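Local coordinates for protein 4-hydroxybutyrate coenzyme A transferase (Shewanella oneidensis, PDB 2OAS) that probably transfers coenzyme A between acyl groups such as acetyl and 4-hydroxybutyryl, and is captured here with the coenzyme covalently bound, at residues A303-L308 with D334-A339; G229-L234 with T292-K297; Q195-L200 with R346-L351. All coordinates share one frame; numbering follows the deposited sequence.

All three contacts reach the six-stranded sheet that holds strands 229-230, 301-305 and 346-350. Along the chain interaction 2 closes before interaction 1 opens, and both are nested inside the loop closed by interaction 3. The centre of interaction 1 lies about 11 Å from each of the others; the centres of interactions 2 and 3 are about 17 Å apart, and those two contacts do not touch. Phe-335 of interaction 1 packs against Ile-295 of interaction 2. Strands 301-305 and 346-350 are parallel neighbours, with helix 332-341 over one sheet face and helix 188-200 over the other. Interactions 1 and 2 both reach coenzyme A: one sheet carries the coenzyme-linked Glu-233 and the wall beside the adenine.

Interaction 1: residues A303-L308 with D334-A339; sequences AINSAL and DFIRGA. With COA (coenzyme A), chain C.
Ala-303 on strand 301-305 lies beneath helix 332-341 in a beta-alpha-beta crossover, whose returning strand is 346-350. The short axes of the strand and helix segments run roughly antiparallel, at 152°. The apolar core is small: Ala-303 CB sits 3.9 Å from Ala-339 CB and also meets the backbone of the helix, 3.5 Å from Phe-335 O. That oxygen already accepts the helical bond from Ala-339 N, so the methyl packs on a closed turn.

Two residues along the strand a polar group meets an apolar one. Asn-305 ND2 passes 4.2 Å from Ile-336 CG1, a van der Waals contact between obliquely crossing side chains; the amide nitrogen has its hydrogen bond with Gln-208. Ile-336 turns CG1 anti to its carbonyl carbon (chi1 -71°), which brings this branch to the strand side.

Toward its C-terminal end, segment 303-308 becomes a wall of the coenzyme A pocket. Leu-308 CD2 fits between two parts of the cofactor, 3.5 Å from COA CDP, a pantetheine methyl, and 3.8 Å from COA C8A of the adenine. Cut back to an alanine, this position is likely to lose both contacts, opening a gap in which the pantetheine methyls could shift. The backbone bond to the adenine is nearly straight: COA N6A donates to Leu-308 O at 2.6 Å with an N-H...O angle of 169°.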
loop_
_atom_site.group_PDB
_atom_site.type_symbol
_atom_site.label_atom_id
_atom_site.label_comp_id
_atom_site.label_asym_id
_atom_site.label_seq_id
_atom_site.Cartn_x
_atom_site.Cartn_y
_atom_site.Cartn_z
ATOM N N ALA A 303 -2.157 -14.978 -4.032
ATOM C CA ALA A 303 -2.861 -14.348 -2.939
ATOM C C ALA A 303 -4.342 -14.188 -3.246
ATOM O O ALA A 303 -4.726 -13.466 -4.156
ATOM C CB ALA A 303 -2.235 -13.009 -2.644
ATOM N N ILE A 304 -5.167 -14.865 -2.462
ATOM C CA ILE A 304 -6.606 -14.823 -2.661
ATOM C C ILE A 304 -7.313 -14.250 -1.444
ATOM O O ILE A 304 -7.333 -14.860 -0.385
ATOM C CB ILE A 304 -7.139 -16.235 -2.936
ATOM C CG1 ILE A 304 -6.446 -16.801 -4.174
ATOM C CG2 ILE A 304 -8.628 -16.203 -3.108
ATOM C CD1 ILE A 304 -6.683 -18.272 -4.373
ATOM N N ASN A 305 -7.901 -13.077 -1.609
ATOM C CA ASN A 305 -8.602 -12.428 -0.509
ATOM C C ASN A 305 -10.000 -12.009 -0.933
ATOM O O ASN A 305 -10.393 -12.204 -2.082
ATOM C CB ASN A 305 -7.804 -11.204 -0.053
ATOM C CG ASN A 305 -6.466 -11.585 0.551
ATOM O OD1 ASN A 305 -6.365 -11.828 1.757
ATOM N ND2 ASN A 305 -5.433 -11.665 -0.289
ATOM N N SER A 306 -10.742 -11.416 -0.011
ATOM C CA SER A 306 -12.097 -10.988 -0.323
ATOM C C SER A 306 -12.297 -9.502 -0.072
ATOM O O SER A 306 -11.387 -8.807 0.381
ATOM C CB SER A 306 -13.105 -11.794 0.499
ATOM O OG SER A 306 -14.426 -11.504 0.078
ATOM N N ALA A 307 -13.492 -9.019 -0.370
ATOM C CA ALA A 307 -13.807 -7.611 -0.189
ATOM C C ALA A 307 -15.308 -7.371 0.016
ATOM O O ALA A 307 -16.133 -8.224 -0.276
ATOM C CB ALA A 307 -13.320 -6.820 -1.378
ATOM N N LEU A 308 -15.640 -6.190 0.510
ATOM C CA LEU A 308 -17.018 -5.822 0.746
ATOM C C LEU A 308 -17.587 -5.018 -0.417
ATOM O O LEU A 308 -18.696 -5.266 -0.854
ATOM C CB LEU A 308 -17.124 -4.988 2.023
ATOM C CG LEU A 308 -16.656 -5.718 3.280
ATOM C CD1 LEU A 308 -16.482 -4.713 4.400
ATOM C CD2 LEU A 308 -17.643 -6.826 3.652
ATOM N N ASP A 334 -0.709 -6.160 1.908
ATOM C CA ASP A 334 0.677 -6.612 1.922
ATOM C C ASP A 334 0.830 -7.875 1.076
ATOM O O ASP A 334 1.812 -8.021 0.349
ATOM C CB ASP A 334 1.116 -6.880 3.357
ATOM C CG ASP A 334 1.434 -5.606 4.122
ATOM O OD1 ASP A 334 1.611 -5.691 5.351
ATOM O OD2 ASP A 334 1.520 -4.525 3.506
ATOM N N PHE A 335 -0.142 -8.782 1.171
ATOM C CA PHE A 335 -0.107 -10.026 0.402
ATOM C C PHE A 335 -0.343 -9.809 -1.085
ATOM O O PHE A 335 0.189 -10.539 -1.928
ATOM C CB PHE A 335 -1.142 -11.020 0.937
ATOM C CG PHE A 335 -0.640 -11.847 2.072
ATOM C CD1 PHE A 335 0.363 -12.791 1.866
ATOM C CD2 PHE A 335 -1.139 -11.672 3.346
ATOM C CE1 PHE A 335 0.866 -13.545 2.924
ATOM C CE2 PHE A 335 -0.641 -12.417 4.408
ATOM C CZ PHE A 335 0.365 -13.358 4.194
ATOM N N ILE A 336 -1.153 -8.806 -1.401
ATOM C CA ILE A 336 -1.461 -8.477 -2.785
ATOM C C ILE A 336 -0.270 -7.801 -3.451
ATOM O O ILE A 336 -0.024 -8.004 -4.649
ATOM C CB ILE A 336 -2.725 -7.588 -2.852
ATOM C CG1 ILE A 336 -3.940 -8.450 -2.490
ATOM C CG2 ILE A 336 -2.898 -6.975 -4.230
ATOM C CD1 ILE A 336 -5.259 -7.709 -2.532
ATOM N N ARG A 337 0.473 -7.011 -2.679
ATOM C CA ARG A 337 1.650 -6.336 -3.209
ATOM C C ARG A 337 2.788 -7.348 -3.356
ATOM O O ARG A 337 3.418 -7.429 -4.410
ATOM C CB ARG A 337 2.107 -5.195 -2.287
ATOM C CG ARG A 337 3.268 -4.347 -2.872
ATOM C CD ARG A 337 2.882 -3.725 -4.211
ATOM N NE ARG A 337 3.856 -2.784 -4.768
ATOM C CZ ARG A 337 4.262 -1.656 -4.181
ATOM N NH1 ARG A 337 3.787 -1.314 -2.991
ATOM N NH2 ARG A 337 5.125 -0.854 -4.802
ATOM N N GLY A 338 3.029 -8.112 -2.285
ATOM C CA GLY A 338 4.075 -9.110 -2.287
ATOM C C GLY A 338 3.841 -10.085 -3.412
ATOM O O GLY A 338 4.779 -10.575 -4.047
ATOM N N ALA A 339 2.572 -10.365 -3.671
ATOM C CA ALA A 339 2.213 -11.267 -4.742
ATOM C C ALA A 339 2.612 -10.655 -6.086
ATOM O O ALA A 339 3.027 -11.376 -6.988
ATOM C CB ALA A 339 0.717 -11.552 -4.705
HETATM N N1A COA C . -22.919 -3.297 0.954
HETATM C C2A COA C . -23.944 -3.542 1.967
HETATM N N3A COA C . -23.774 -4.809 2.706
HETATM C C4A COA C . -22.675 -5.748 2.422
HETATM C C5A COA C . -21.661 -5.490 1.431
HETATM C C6A COA C . -21.815 -4.229 0.667
HETATM N N6A COA C . -20.881 -3.887 -0.341
HETATM N N7A COA C . -20.755 -6.537 1.382
HETATM C C8A COA C . -21.202 -7.431 2.369
HETATM N N9A COA C . -22.368 -6.972 3.024
HETATM C C1B COA C . -23.127 -7.615 4.077
HETATM C C2B COA C . -23.664 -9.064 3.867
HETATM O O2B COA C . -25.037 -9.114 3.714
HETATM C C3B COA C . -23.158 -9.896 5.046
HETATM O O3B COA C . -24.275 -10.539 5.737
HETATM P P3B COA C . -24.101 -11.475 7.003
HETATM O O7A COA C . -23.197 -12.624 6.802
HETATM O O8A COA C . -23.570 -10.664 8.140
HETATM O O9A COA C . -25.420 -11.948 7.399
HETATM C C4B COA C . -22.362 -8.990 5.907
HETATM O O4B COA C . -22.357 -7.672 5.334
HETATM C C5B COA C . -21.003 -9.807 5.984
HETATM O O5B COA C . -20.385 -9.925 4.692
HETATM P P1A COA C . -19.455 -11.183 4.136
HETATM O O1A COA C . -20.107 -12.463 4.181
HETATM O O2A COA C . -18.996 -10.954 2.713
HETATM O O3A COA C . -18.219 -11.119 5.118
HETATM P P2A COA C . -16.996 -12.077 5.033
HETATM O O4A COA C . -16.876 -12.815 6.288
HETATM O O5A COA C . -17.139 -13.033 3.951
HETATM O O6A COA C . -15.738 -11.412 4.671
HETATM C CBP COA C . -14.187 -9.439 4.368
HETATM C CCP COA C . -15.300 -10.446 3.717
HETATM C CDP COA C . -15.227 -8.767 5.332
HETATM C CEP COA C . -13.682 -8.371 3.303
HETATM C CAP COA C . -12.981 -10.228 5.239
HETATM O OAP COA C . -12.318 -10.956 4.159
HETATM C C9P COA C . -11.949 -9.292 5.879
HETATM O O9P COA C . -12.007 -9.119 7.087
HETATM N N8P COA C . -10.978 -8.701 5.031
HETATM C C7P COA C . -9.864 -7.799 5.287
HETATM C C6P COA C . -8.429 -8.279 4.855
HETATM C C5P COA C . -7.720 -9.130 5.826
HETATM O O5P COA C . -6.514 -8.962 6.042
HETATM N N4P COA C . -8.536 -10.122 6.478
HETATM C C3P COA C . -8.227 -11.119 7.492
HETATM C C2P COA C . -6.975 -12.036 7.222
HETATM S S1P COA C . -5.787 -12.044 8.596
#

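Interaction 2: residues G229-L234 with T292-K297; sequences GVHTEL and TSIIRK. With COA (coenzyme A), chain C.
His-231 meets the two isoleucines of helix 292-295 from the segment of strand 229-230, part of the mixed six-stranded sheet, in a stretch of chain that goes directly on to the coenzyme-bearing Glu-233. Its ring carbon CE1 lies 4.1 Å from Ile-294 CG2, the two side chains crossing at about a right angle. Ring atom NE2 comes within 4.3 Å of Ile-295 CG1. Both approaches are oblique to the imidazole, and they are loose van der Waals contacts: together the two segments bury a modest 102 Å².

What places the ring is partly its own torsion and partly a second shell. CG stands anti to the backbone N (chi1 -172°), which carries the imidazole away from the strand to the helix. There NE2 is hydrogen-bonded to Val-289 O, a bond that restrains the turn of the ring, while Cys-206 and Val-261 touch the same side chain. On its outer side helix 292-295 approaches the second subunit, where Ser-293 packs on Arg-296 of that chain.

Further along, Thr-232 OG1 donates forward to Leu-234 O at 2.9 Å, the donor tilted 21° from the carbonyl plane, and is also hydrogen-bonded to Met-209 N. Spanning Glu-233 in this way is consistent with a restrained backbone at that residue. Its side chain, extended beyond CG, ends in a link consistent with the glutamyl-CoA thioester intermediate of CoA transferases: Glu-233 CD is bonded to COA S1P at 1.8 Å.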
loop_
_atom_site.group_PDB
_atom_site.type_symbol
_atom_site.label_atom_id
_atom_site.label_comp_id
_atom_site.label_asym_id
_atom_site.label_seq_id
_atom_site.Cartn_x
_atom_site.Cartn_y
_atom_site.Cartn_z
ATOM N N GLY A 229 2.464 -24.643 -2.374
ATOM C CA GLY A 229 3.053 -24.225 -1.121
ATOM C C GLY A 229 2.065 -23.424 -0.299
ATOM O O GLY A 229 0.979 -23.096 -0.768
ATOM N N VAL A 230 2.442 -23.103 0.931
ATOM C CA VAL A 230 1.573 -22.342 1.814
ATOM C C VAL A 230 2.354 -21.319 2.653
ATOM O O VAL A 230 3.266 -21.672 3.397
ATOM C CB VAL A 230 0.776 -23.306 2.759
ATOM C CG1 VAL A 230 0.096 -22.528 3.866
ATOM C CG2 VAL A 230 -0.250 -24.096 1.960
ATOM N N HIS A 231 1.990 -20.051 2.496
ATOM C CA HIS A 231 2.581 -18.935 3.252
ATOM C C HIS A 231 1.415 -17.959 3.384
ATOM O O HIS A 231 1.214 -17.080 2.544
ATOM C CB HIS A 231 3.728 -18.278 2.480
ATOM C CG HIS A 231 4.478 -17.274 3.295
ATOM N ND1 HIS A 231 5.624 -17.587 3.992
ATOM C CD2 HIS A 231 4.177 -15.996 3.625
ATOM C CE1 HIS A 231 5.991 -16.551 4.725
ATOM N NE2 HIS A 231 5.131 -15.572 4.521
ATOM N N THR A 232 0.642 -18.119 4.444
ATOM C CA THR A 232 -0.552 -17.327 4.614
ATOM C C THR A 232 -0.721 -16.717 6.004
ATOM O O THR A 232 0.002 -17.049 6.941
ATOM C CB THR A 232 -1.762 -18.232 4.267
ATOM O OG1 THR A 232 -2.999 -17.554 4.505
ATOM C CG2 THR A 232 -1.696 -19.499 5.090
ATOM N N GLU A 233 -1.666 -15.810 6.093
ATOM C CA GLU A 233 -1.995 -15.174 7.363
ATOM C C GLU A 233 -2.639 -16.170 8.322
ATOM O O GLU A 233 -2.460 -16.126 9.517
ATOM C CB GLU A 233 -3.202 -14.248 7.195
ATOM C CG GLU A 233 -2.896 -12.779 7.442
ATOM C CD GLU A 233 -4.128 -11.982 7.817
ATOM O OE1 GLU A 233 -4.191 -10.783 7.471
ATOM N N LEU A 234 -3.370 -17.120 7.724
ATOM C CA LEU A 234 -4.018 -18.168 8.512
ATOM C C LEU A 234 -4.523 -19.259 7.577
ATOM O O LEU A 234 -4.548 -19.066 6.363
ATOM C CB LEU A 234 -5.211 -17.611 9.311
ATOM C CG LEU A 234 -6.523 -17.422 8.524
ATOM C CD1 LEU A 234 -7.729 -17.165 9.458
ATOM C CD2 LEU A 234 -6.326 -16.279 7.552
ATOM N N THR A 292 5.821 -7.923 3.253
ATOM C CA THR A 292 5.933 -7.998 1.803
ATOM C C THR A 292 7.354 -8.347 1.373
ATOM O O THR A 292 7.565 -9.028 0.371
ATOM C CB THR A 292 5.495 -6.664 1.135
ATOM O OG1 THR A 292 6.394 -5.604 1.511
ATOM C CG2 THR A 292 4.080 -6.299 1.574
ATOM N N SER A 293 8.327 -7.885 2.140
ATOM C CA SER A 293 9.715 -8.162 1.836
ATOM C C SER A 293 10.009 -9.666 1.928
ATOM O O SER A 293 10.904 -10.187 1.245
ATOM C CB SER A 293 10.613 -7.374 2.795
ATOM O OG SER A 293 11.953 -7.821 2.729
ATOM N N ILE A 294 9.257 -10.373 2.766
ATOM C CA ILE A 294 9.447 -11.821 2.916
ATOM C C ILE A 294 8.569 -12.605 1.945
ATOM O O ILE A 294 9.027 -13.557 1.314
ATOM C CB ILE A 294 9.135 -12.273 4.350
ATOM C CG1 ILE A 294 10.208 -11.736 5.285
ATOM C CG2 ILE A 294 9.067 -13.789 4.426
ATOM C CD1 ILE A 294 9.933 -12.036 6.724
ATOM N N ILE A 295 7.313 -12.190 1.826
ATOM C CA ILE A 295 6.363 -12.850 0.943
ATOM C C ILE A 295 6.860 -12.957 -0.503
ATOM O O ILE A 295 6.697 -13.999 -1.154
ATOM C CB ILE A 295 5.022 -12.096 0.941
ATOM C CG1 ILE A 295 4.538 -11.901 2.376
ATOM C CG2 ILE A 295 3.993 -12.861 0.124
ATOM C CD1 ILE A 295 3.258 -11.109 2.486
ATOM N N ARG A 296 7.453 -11.872 -1.001
ATOM C CA ARG A 296 7.996 -11.808 -2.365
ATOM C C ARG A 296 9.137 -12.809 -2.589
ATOM O O ARG A 296 9.494 -13.093 -3.732
ATOM C CB ARG A 296 8.519 -10.399 -2.666
ATOM C CG ARG A 296 9.855 -10.082 -1.991
ATOM C CD ARG A 296 10.354 -8.663 -2.309
ATOM N NE ARG A 296 10.437 -8.409 -3.745
ATOM C CZ ARG A 296 10.832 -7.259 -4.281
ATOM N NH1 ARG A 296 11.188 -6.249 -3.498
ATOM N NH2 ARG A 296 10.856 -7.114 -5.601
ATOM N N LYS A 297 9.710 -13.339 -1.509
ATOM C CA LYS A 297 10.815 -14.295 -1.648
ATOM C C LYS A 297 10.381 -15.618 -2.280
ATOM O O LYS A 297 11.198 -16.333 -2.863
ATOM C CB LYS A 297 11.493 -14.563 -0.292
ATOM C CG LYS A 297 12.260 -13.374 0.271
ATOM C CD LYS A 297 12.905 -13.691 1.603
ATOM C CE LYS A 297 13.691 -12.488 2.134
ATOM N NZ LYS A 297 14.350 -12.785 3.440
HETATM N N1A COA C . -22.919 -3.297 0.954
HETATM C C2A COA C . -23.944 -3.542 1.967
HETATM N N3A COA C . -23.774 -4.809 2.706
HETATM C C4A COA C . -22.675 -5.748 2.422
HETATM C C5A COA C . -21.661 -5.490 1.431
HETATM C C6A COA C . -21.815 -4.229 0.667
HETATM N N6A COA C . -20.881 -3.887 -0.341
HETATM N N7A COA C . -20.755 -6.537 1.382
HETATM C C8A COA C . -21.202 -7.431 2.369
HETATM N N9A COA C . -22.368 -6.972 3.024
HETATM C C1B COA C . -23.127 -7.615 4.077
HETATM C C2B COA C . -23.664 -9.064 3.867
HETATM O O2B COA C . -25.037 -9.114 3.714
HETATM C C3B COA C . -23.158 -9.896 5.046
HETATM O O3B COA C . -24.275 -10.539 5.737
HETATM P P3B COA C . -24.101 -11.475 7.003
HETATM O O7A COA C . -23.197 -12.624 6.802
HETATM O O8A COA C . -23.570 -10.664 8.140
HETATM O O9A COA C . -25.420 -11.948 7.399
HETATM C C4B COA C . -22.362 -8.990 5.907
HETATM O O4B COA C . -22.357 -7.672 5.334
HETATM C C5B COA C . -21.003 -9.807 5.984
HETATM O O5B COA C . -20.385 -9.925 4.692
HETATM P P1A COA C . -19.455 -11.183 4.136
HETATM O O1A COA C . -20.107 -12.463 4.181
HETATM O O2A COA C . -18.996 -10.954 2.713
HETATM O O3A COA C . -18.219 -11.119 5.118
HETATM P P2A COA C . -16.996 -12.077 5.033
HETATM O O4A COA C . -16.876 -12.815 6.288
HETATM O O5A COA C . -17.139 -13.033 3.951
HETATM O O6A COA C . -15.738 -11.412 4.671
HETATM C CBP COA C . -14.187 -9.439 4.368
HETATM C CCP COA C . -15.300 -10.446 3.717
HETATM C CDP COA C . -15.227 -8.767 5.332
HETATM C CEP COA C . -13.682 -8.371 3.303
HETATM C CAP COA C . -12.981 -10.228 5.239
HETATM O OAP COA C . -12.318 -10.956 4.159
HETATM C C9P COA C . -11.949 -9.292 5.879
HETATM O O9P COA C . -12.007 -9.119 7.087
HETATM N N8P COA C . -10.978 -8.701 5.031
HETATM C C7P COA C . -9.864 -7.799 5.287
HETATM C C6P COA C . -8.429 -8.279 4.855
HETATM C C5P COA C . -7.720 -9.130 5.826
HETATM O O5P COA C . -6.514 -8.962 6.042
HETATM N N4P COA C . -8.536 -10.122 6.478
HETATM C C3P COA C . -8.227 -11.119 7.492
HETATM C C2P COA C . -6.975 -12.036 7.222
HETATM S S1P COA C . -5.787 -12.044 8.596
#

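Interaction 3: residues Q195-L200 with R346-L351; sequences QHVAEL and RSVIAL
One face of the mixed six-stranded sheet is covered by helix 188-200, which lies along strand 346-350 in the layered manner of an alpha/beta sandwich. The axes of the two short segments run almost exactly antiparallel, at 176°, and come within 10.2 Å of each other. Val-197 makes the apolar contact with a single methyl: its CG2 is 4.4 Å from Val-348 CG1 and as far from Ala-350 CB. With CG1 anti to the backbone N (chi1 -174°), the other branch, CG2, is left to reach down to the sheet, where it bears on two alternate residues of the strand. Ile-304 and Val-384, from the strands flanking 346-350, also touch Val-197, so the valine spans three neighbouring strands. Leu-200 lies more loosely over Val-348, its CG 4.7 Å from Val-348 CG2.

At the start of the strand the contact turns polar. Arg-346 bends at chi2 and chi3, which brings the edge of its guanidinium to the helix backbone; NH1 lies 2.7 Å from Leu-200 O in a weak hydrogen bond, whose N-H...O angle is only 117°. The oxygen lies near the plane of the group. Stronger restraint comes from Asp-205, in a salt bridge with NH2, and from Gly-344 O, hydrogen-bonded to NE, so all three guanidinium nitrogens are engaged and the group's rotation is largely fixed. An apolar helix-on-sheet interface, closed at one end by an arginine, thus forms part of a Rossmann-like alpha/beta domain with helices on both faces of its sheet.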
loop_
_atom_site.group_PDB
_atom_site.type_symbol
_atom_site.label_atom_id
_atom_site.label_comp_id
_atom_site.label_asym_id
_atom_site.label_seq_id
_atom_site.Cartn_x
_atom_site.Cartn_y
_atom_site.Cartn_z
ATOM N N GLN A 195 -14.483 -21.997 -8.749
ATOM C CA GLN A 195 -14.073 -22.530 -10.044
ATOM C C GLN A 195 -13.258 -21.520 -10.836
ATOM O O GLN A 195 -12.217 -21.857 -11.396
ATOM C CB GLN A 195 -15.307 -22.946 -10.847
ATOM C CG GLN A 195 -16.239 -23.895 -10.104
ATOM C CD GLN A 195 -17.482 -24.254 -10.908
ATOM O OE1 GLN A 195 -18.200 -23.370 -11.403
ATOM N NE2 GLN A 195 -17.746 -25.550 -11.044
ATOM N N HIS A 196 -13.730 -20.283 -10.885
ATOM C CA HIS A 196 -13.018 -19.251 -11.624
ATOM C C HIS A 196 -11.619 -19.043 -11.078
ATOM O O HIS A 196 -10.653 -19.029 -11.840
ATOM C CB HIS A 196 -13.782 -17.927 -11.582
ATOM C CG HIS A 196 -15.085 -17.958 -12.319
ATOM N ND1 HIS A 196 -15.182 -18.320 -13.646
ATOM C CD2 HIS A 196 -16.342 -17.650 -11.919
ATOM C CE1 HIS A 196 -16.444 -18.235 -14.030
ATOM N NE2 HIS A 196 -17.166 -17.831 -13.000
ATOM N N VAL A 197 -11.502 -18.895 -9.760
ATOM C CA VAL A 197 -10.198 -18.671 -9.145
ATOM C C VAL A 197 -9.276 -19.855 -9.401
ATOM O O VAL A 197 -8.093 -19.688 -9.712
ATOM C CB VAL A 197 -10.312 -18.463 -7.625
ATOM C CG1 VAL A 197 -8.964 -18.080 -7.070
ATOM C CG2 VAL A 197 -11.335 -17.389 -7.309
ATOM N N ALA A 198 -9.834 -21.054 -9.275
ATOM C CA ALA A 198 -9.078 -22.283 -9.483
ATOM C C ALA A 198 -8.333 -22.286 -10.815
ATOM O O ALA A 198 -7.233 -22.825 -10.903
ATOM C CB ALA A 198 -10.003 -23.471 -9.402
ATOM N N GLU A 199 -8.928 -21.693 -11.847
ATOM C CA GLU A 199 -8.283 -21.650 -13.154
ATOM C C GLU A 199 -7.062 -20.736 -13.204
ATOM O O GLU A 199 -6.222 -20.872 -14.092
ATOM C CB GLU A 199 -9.281 -21.240 -14.239
ATOM C CG GLU A 199 -10.126 -22.400 -14.745
ATOM C CD GLU A 199 -11.108 -21.991 -15.844
ATOM O OE1 GLU A 199 -12.012 -21.158 -15.570
ATOM O OE2 GLU A 199 -10.973 -22.503 -16.984
ATOM N N LEU A 200 -6.960 -19.817 -12.243
ATOM C CA LEU A 200 -5.815 -18.917 -12.195
ATOM C C LEU A 200 -4.647 -19.554 -11.446
ATOM O O LEU A 200 -3.507 -19.126 -11.595
ATOM C CB LEU A 200 -6.179 -17.585 -11.526
ATOM C CG LEU A 200 -6.984 -16.534 -12.301
ATOM C CD1 LEU A 200 -6.309 -16.220 -13.626
ATOM C CD2 LEU A 200 -8.372 -17.045 -12.542
ATOM N N ARG A 346 0.493 -13.840 -8.547
ATOM C CA ARG A 346 -0.802 -13.295 -8.925
ATOM C C ARG A 346 -1.638 -13.122 -7.676
ATOM O O ARG A 346 -1.484 -13.870 -6.708
ATOM C CB ARG A 346 -1.506 -14.250 -9.886
ATOM C CG ARG A 346 -0.816 -14.386 -11.220
ATOM C CD ARG A 346 -0.753 -15.826 -11.630
ATOM N NE ARG A 346 0.223 -16.538 -10.819
ATOM C CZ ARG A 346 0.070 -17.786 -10.392
ATOM N NH1 ARG A 346 -1.026 -18.461 -10.701
ATOM N NH2 ARG A 346 1.017 -18.355 -9.651
ATOM N N SER A 347 -2.511 -12.125 -7.683
ATOM C CA SER A 347 -3.389 -11.894 -6.543
ATOM C C SER A 347 -4.802 -11.885 -7.100
ATOM O O SER A 347 -5.007 -11.691 -8.300
ATOM C CB SER A 347 -3.096 -10.546 -5.864
ATOM O OG SER A 347 -3.581 -9.456 -6.631
ATOM N N VAL A 348 -5.776 -12.091 -6.223
ATOM C CA VAL A 348 -7.151 -12.108 -6.641
ATOM C C VAL A 348 -8.059 -11.692 -5.499
ATOM O O VAL A 348 -7.920 -12.164 -4.364
ATOM C CB VAL A 348 -7.576 -13.521 -7.129
ATOM C CG1 VAL A 348 -9.058 -13.569 -7.392
ATOM C CG2 VAL A 348 -6.834 -13.879 -8.411
ATOM N N ILE A 349 -8.981 -10.789 -5.816
ATOM C CA ILE A 349 -9.966 -10.316 -4.862
ATOM C C ILE A 349 -11.249 -11.008 -5.285
ATOM O O ILE A 349 -11.803 -10.682 -6.333
ATOM C CB ILE A 349 -10.182 -8.801 -4.958
ATOM C CG1 ILE A 349 -8.933 -8.067 -4.495
ATOM C CG2 ILE A 349 -11.326 -8.388 -4.058
ATOM C CD1 ILE A 349 -8.753 -8.118 -3.005
ATOM N N ALA A 350 -11.694 -11.972 -4.474
ATOM C CA ALA A 350 -12.902 -12.752 -4.743
ATOM C C ALA A 350 -14.060 -12.352 -3.842
ATOM O O ALA A 350 -13.927 -12.319 -2.620
ATOM C CB ALA A 350 -12.612 -14.234 -4.566
ATOM N N LEU A 351 -15.199 -12.051 -4.453
ATOM C CA LEU A 351 -16.373 -11.673 -3.679
ATOM C C LEU A 351 -17.648 -11.903 -4.472
ATOM O O LEU A 351 -17.633 -11.942 -5.698
ATOM C CB LEU A 351 -16.287 -10.211 -3.264
ATOM C CG LEU A 351 -16.496 -9.136 -4.333
ATOM C CD1 LEU A 351 -16.345 -7.789 -3.662
ATOM C CD2 LEU A 351 -15.498 -9.272 -5.466
#